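Local coordinates for protein alkaline serine protease AL20 (Nesterenkonia abyssinica, PDB 3CP7) that probably cleaves peptide bonds as a secreted, alkaline, thermostable serine protease of the trypsin-like kind, at residues S66-T78 with F94-Q108. Numbering follows the deposited sequence.
Sequences SEHGVWAAEELVT and FAVLETKGGTTVQQQ
Trp-71 lies sandwiched between Lys-100 and Val-105. Methyl CG2 of Val-105 sits over one face of the indole, 3.8 Å from the centroid of the five-membered ring of Trp-71, while Lys-100 crosses the opposite face with its chain fully extended. CE of Lys-100 makes a CH-pi contact with the six-membered ring, and Lys-100 NZ, 4.1 Å from the centroid of the five-membered ring of Trp-71, adds a cation-pi interaction. Lys-100 NZ also donates to Val-70 O (2.8 Å), coming from above the carbonyl plane, and reaches His-68 O through a water. The rim of the indole, around CE3 and CZ3, meets the carbonyls Glu-98 O and Thr-103 O in the ring plane. Trp-71 NE1 donates back to His-68 O, in the loop just before its strand, which helps hold the indole's rotation. With an alanine here, the methylenes of Lys-100 and CG2 of Val-105 would probably face a gap, the ammonium would lose its pi partner and His-68 O the indole N-H. Nearby, Gln-108 turns at chi2 (69°), and its NE2 donates to His-68 ND1 (3.1 Å), nearly straight at 174° and in the imidazole plane.

Further along, Ala-72 and Glu-98 pair twice: Ala-72 N donates almost straight (177°) to Glu-98 OE2, and Glu-98 N returns a bond to Ala-72 O. Strands 71-78 and 93-97 are neighbours in the six-stranded antiparallel barrel of the trypsin-like fold, with 35-38 on the far side of 93-97. A classic beta bulge shifts their register: Val-96 O accepts from both Glu-74 N (2.7 Å) and Glu-75 N (3.1 Å). Beyond it, Val-77 and Phe-94 form a hydrogen-bonded antiparallel pair, covered by helix 205-214, and Glu-75 makes a salt bridge with Arg-85 of the second subunit.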
# COMPACT_ATOMS: atom_id res chain seq x y z
N SER A 66 -6.23 26.07 12.67
CA SER A 66 -5.48 27.29 12.48
C SER A 66 -5.94 27.94 11.18
O SER A 66 -6.88 27.48 10.52
CB SER A 66 -3.98 26.98 12.39
OG SER A 66 -3.68 26.38 11.13
N GLU A 67 -5.26 29.01 10.80
CA GLU A 67 -5.51 29.68 9.53
C GLU A 67 -5.32 28.75 8.32
O GLU A 67 -5.83 29.02 7.24
CB GLU A 67 -4.60 30.91 9.40
CG GLU A 67 -3.10 30.60 9.23
CD GLU A 67 -2.34 30.44 10.56
OE1 GLU A 67 -2.97 30.21 11.62
OE2 GLU A 67 -1.10 30.55 10.52
N HIS A 68 -4.58 27.66 8.51
CA HIS A 68 -4.32 26.71 7.42
C HIS A 68 -5.50 25.79 7.14
O HIS A 68 -5.54 25.11 6.11
CB HIS A 68 -3.05 25.92 7.69
CG HIS A 68 -1.83 26.78 7.80
ND1 HIS A 68 -1.45 27.64 6.79
CD2 HIS A 68 -0.93 26.93 8.79
CE1 HIS A 68 -0.35 28.28 7.16
NE2 HIS A 68 -0.01 27.85 8.36
N GLY A 69 -6.46 25.78 8.06
CA GLY A 69 -7.69 25.02 7.88
C GLY A 69 -7.51 23.53 8.04
O GLY A 69 -6.59 23.08 8.72
N VAL A 70 -8.40 22.78 7.40
CA VAL A 70 -8.50 21.34 7.60
C VAL A 70 -8.45 20.66 6.23
O VAL A 70 -9.08 21.13 5.29
CB VAL A 70 -9.81 20.99 8.38
CG1 VAL A 70 -11.05 21.18 7.53
CG2 VAL A 70 -9.75 19.60 8.93
N TRP A 71 -7.68 19.58 6.12
CA TRP A 71 -7.37 18.97 4.84
C TRP A 71 -7.78 17.50 4.79
O TRP A 71 -7.30 16.70 5.59
CB TRP A 71 -5.85 19.09 4.58
CG TRP A 71 -5.43 20.51 4.39
CD1 TRP A 71 -5.38 21.49 5.35
CD2 TRP A 71 -5.07 21.14 3.16
NE1 TRP A 71 -5.00 22.69 4.79
CE2 TRP A 71 -4.79 22.49 3.45
CE3 TRP A 71 -4.93 20.68 1.85
CZ2 TRP A 71 -4.40 23.40 2.45
CZ3 TRP A 71 -4.54 21.58 0.86
CH2 TRP A 71 -4.27 22.92 1.17
N ALA A 72 -8.66 17.15 3.86
CA ALA A 72 -9.13 15.77 3.74
C ALA A 72 -8.12 14.90 3.00
O ALA A 72 -7.49 15.35 2.05
CB ALA A 72 -10.48 15.72 3.03
N ALA A 73 -8.00 13.64 3.42
CA ALA A 73 -7.18 12.68 2.70
C ALA A 73 -7.82 12.22 1.40
O ALA A 73 -9.05 12.04 1.32
CB ALA A 73 -6.88 11.47 3.57
N GLU A 74 -6.99 12.03 0.38
CA GLU A 74 -7.42 11.40 -0.87
C GLU A 74 -6.91 9.97 -0.99
O GLU A 74 -7.63 9.10 -1.47
CB GLU A 74 -6.97 12.22 -2.08
CG GLU A 74 -7.69 13.55 -2.18
CD GLU A 74 -7.52 14.22 -3.52
OE1 GLU A 74 -6.49 13.99 -4.20
OE2 GLU A 74 -8.43 14.99 -3.89
N GLU A 75 -5.66 9.74 -0.58
CA GLU A 75 -5.09 8.39 -0.56
C GLU A 75 -4.45 8.12 0.78
O GLU A 75 -3.50 8.80 1.19
CB GLU A 75 -4.02 8.20 -1.64
CG GLU A 75 -4.54 8.10 -3.07
CD GLU A 75 -4.56 9.43 -3.78
OE1 GLU A 75 -3.97 10.41 -3.27
OE2 GLU A 75 -5.17 9.50 -4.87
N LEU A 76 -4.96 7.11 1.47
CA LEU A 76 -4.32 6.58 2.67
C LEU A 76 -3.38 5.47 2.23
O LEU A 76 -3.79 4.56 1.49
CB LEU A 76 -5.38 6.05 3.63
CG LEU A 76 -6.46 7.08 4.00
CD1 LEU A 76 -7.60 6.44 4.77
CD2 LEU A 76 -5.85 8.23 4.78
N VAL A 77 -2.11 5.59 2.63
CA VAL A 77 -1.05 4.67 2.20
C VAL A 77 -0.45 3.99 3.42
O VAL A 77 0.43 4.53 4.11
CB VAL A 77 0.04 5.40 1.38
CG1 VAL A 77 1.03 4.39 0.79
CG2 VAL A 77 -0.58 6.26 0.25
N THR A 78 -0.97 2.80 3.70
CA THR A 78 -0.54 2.01 4.84
C THR A 78 0.63 1.09 4.48
O THR A 78 0.76 0.66 3.33
CB THR A 78 -1.74 1.17 5.37
OG1 THR A 78 -1.31 0.39 6.48
CG2 THR A 78 -2.33 0.26 4.29
N PHE A 94 1.43 6.95 5.39
CA PHE A 94 1.39 8.29 4.83
C PHE A 94 0.00 8.55 4.32
O PHE A 94 -0.64 7.65 3.79
CB PHE A 94 2.43 8.41 3.70
CG PHE A 94 3.83 8.14 4.16
CD1 PHE A 94 4.60 9.16 4.71
CD2 PHE A 94 4.35 6.84 4.14
CE1 PHE A 94 5.87 8.92 5.18
CE2 PHE A 94 5.62 6.59 4.62
CZ PHE A 94 6.38 7.62 5.16
N ALA A 95 -0.47 9.78 4.48
CA ALA A 95 -1.74 10.18 3.88
C ALA A 95 -1.46 11.27 2.87
O ALA A 95 -0.75 12.24 3.15
CB ALA A 95 -2.72 10.66 4.95
N VAL A 96 -2.02 11.09 1.68
CA VAL A 96 -1.91 12.07 0.61
C VAL A 96 -3.20 12.90 0.61
O VAL A 96 -4.30 12.35 0.45
CB VAL A 96 -1.69 11.40 -0.75
CG1 VAL A 96 -1.51 12.45 -1.84
CG2 VAL A 96 -0.47 10.48 -0.69
N LEU A 97 -3.04 14.20 0.81
CA LEU A 97 -4.17 15.09 1.04
C LEU A 97 -4.67 15.76 -0.22
O LEU A 97 -3.97 15.83 -1.23
CB LEU A 97 -3.81 16.14 2.10
CG LEU A 97 -3.24 15.59 3.42
CD1 LEU A 97 -2.90 16.72 4.35
CD2 LEU A 97 -4.17 14.57 4.12
N GLU A 98 -5.90 16.23 -0.14
CA GLU A 98 -6.53 17.00 -1.20
C GLU A 98 -5.75 18.26 -1.55
O GLU A 98 -4.92 18.75 -0.76
CB GLU A 98 -7.95 17.39 -0.78
CG GLU A 98 -7.98 18.40 0.38
CD GLU A 98 -9.38 18.83 0.79
OE1 GLU A 98 -10.26 18.97 -0.10
OE2 GLU A 98 -9.59 19.06 2.00
N THR A 99 -6.03 18.78 -2.74
CA THR A 99 -5.58 20.08 -3.17
C THR A 99 -6.81 21.00 -3.15
O THR A 99 -7.90 20.59 -3.54
CB THR A 99 -4.99 19.98 -4.59
OG1 THR A 99 -3.81 19.16 -4.55
CG2 THR A 99 -4.60 21.33 -5.13
N LYS A 100 -6.63 22.22 -2.64
CA LYS A 100 -7.73 23.17 -2.50
C LYS A 100 -7.56 24.30 -3.49
O LYS A 100 -6.68 25.15 -3.31
CB LYS A 100 -7.77 23.74 -1.09
CG LYS A 100 -8.14 22.76 -0.02
CD LYS A 100 -8.15 23.48 1.31
CE LYS A 100 -8.46 22.55 2.44
NZ LYS A 100 -8.80 23.35 3.65
N GLY A 101 -8.38 24.31 -4.54
CA GLY A 101 -8.33 25.37 -5.55
C GLY A 101 -6.92 25.55 -6.09
O GLY A 101 -6.43 26.68 -6.25
N GLY A 102 -6.26 24.43 -6.35
CA GLY A 102 -4.90 24.42 -6.85
C GLY A 102 -3.82 24.46 -5.79
O GLY A 102 -2.65 24.29 -6.11
N THR A 103 -4.20 24.66 -4.52
CA THR A 103 -3.20 24.78 -3.44
C THR A 103 -3.01 23.46 -2.70
O THR A 103 -3.96 22.88 -2.17
CB THR A 103 -3.56 25.86 -2.41
OG1 THR A 103 -3.99 27.05 -3.11
CG2 THR A 103 -2.36 26.19 -1.53
N THR A 104 -1.77 22.99 -2.68
CA THR A 104 -1.41 21.80 -1.92
C THR A 104 -1.05 22.17 -0.48
O THR A 104 -0.73 23.33 -0.17
CB THR A 104 -0.20 21.10 -2.54
OG1 THR A 104 0.88 22.03 -2.58
CG2 THR A 104 -0.51 20.61 -3.97
N VAL A 105 -1.10 21.20 0.42
CA VAL A 105 -0.87 21.50 1.83
C VAL A 105 0.54 22.05 2.08
O VAL A 105 0.73 22.93 2.92
CB VAL A 105 -1.20 20.29 2.75
CG1 VAL A 105 -0.05 19.25 2.75
CG2 VAL A 105 -1.48 20.76 4.15
N GLN A 106 1.52 21.53 1.35
CA GLN A 106 2.90 21.98 1.52
C GLN A 106 3.06 23.42 1.02
O GLN A 106 3.81 24.19 1.60
CB GLN A 106 3.90 21.02 0.85
CG GLN A 106 5.35 21.27 1.24
CD GLN A 106 6.32 20.22 0.71
OE1 GLN A 106 7.51 20.52 0.50
NE2 GLN A 106 5.86 19.00 0.53
N GLN A 107 2.36 23.76 -0.06
CA GLN A 107 2.35 25.13 -0.58
C GLN A 107 1.63 26.08 0.38
O GLN A 107 2.06 27.22 0.59
CB GLN A 107 1.69 25.16 -1.95
CG GLN A 107 2.59 24.67 -3.08
CD GLN A 107 3.70 25.64 -3.40
OE1 GLN A 107 4.85 25.42 -3.03
NE2 GLN A 107 3.36 26.74 -4.09
N GLN A 108 0.52 25.60 0.95
CA GLN A 108 -0.25 26.37 1.93
C GLN A 108 0.60 26.74 3.14
O GLN A 108 0.64 27.89 3.57
CB GLN A 108 -1.46 25.54 2.39
CG GLN A 108 -2.19 26.12 3.60
CD GLN A 108 -2.92 27.40 3.27
OE1 GLN A 108 -3.47 27.55 2.18
NE2 GLN A 108 -2.94 28.32 4.21
O HOH W 1 -7.05 25.71 3.91
O HOH W 2 -11.33 19.97 3.78
O HOH W 3 -7.79 17.42 -4.56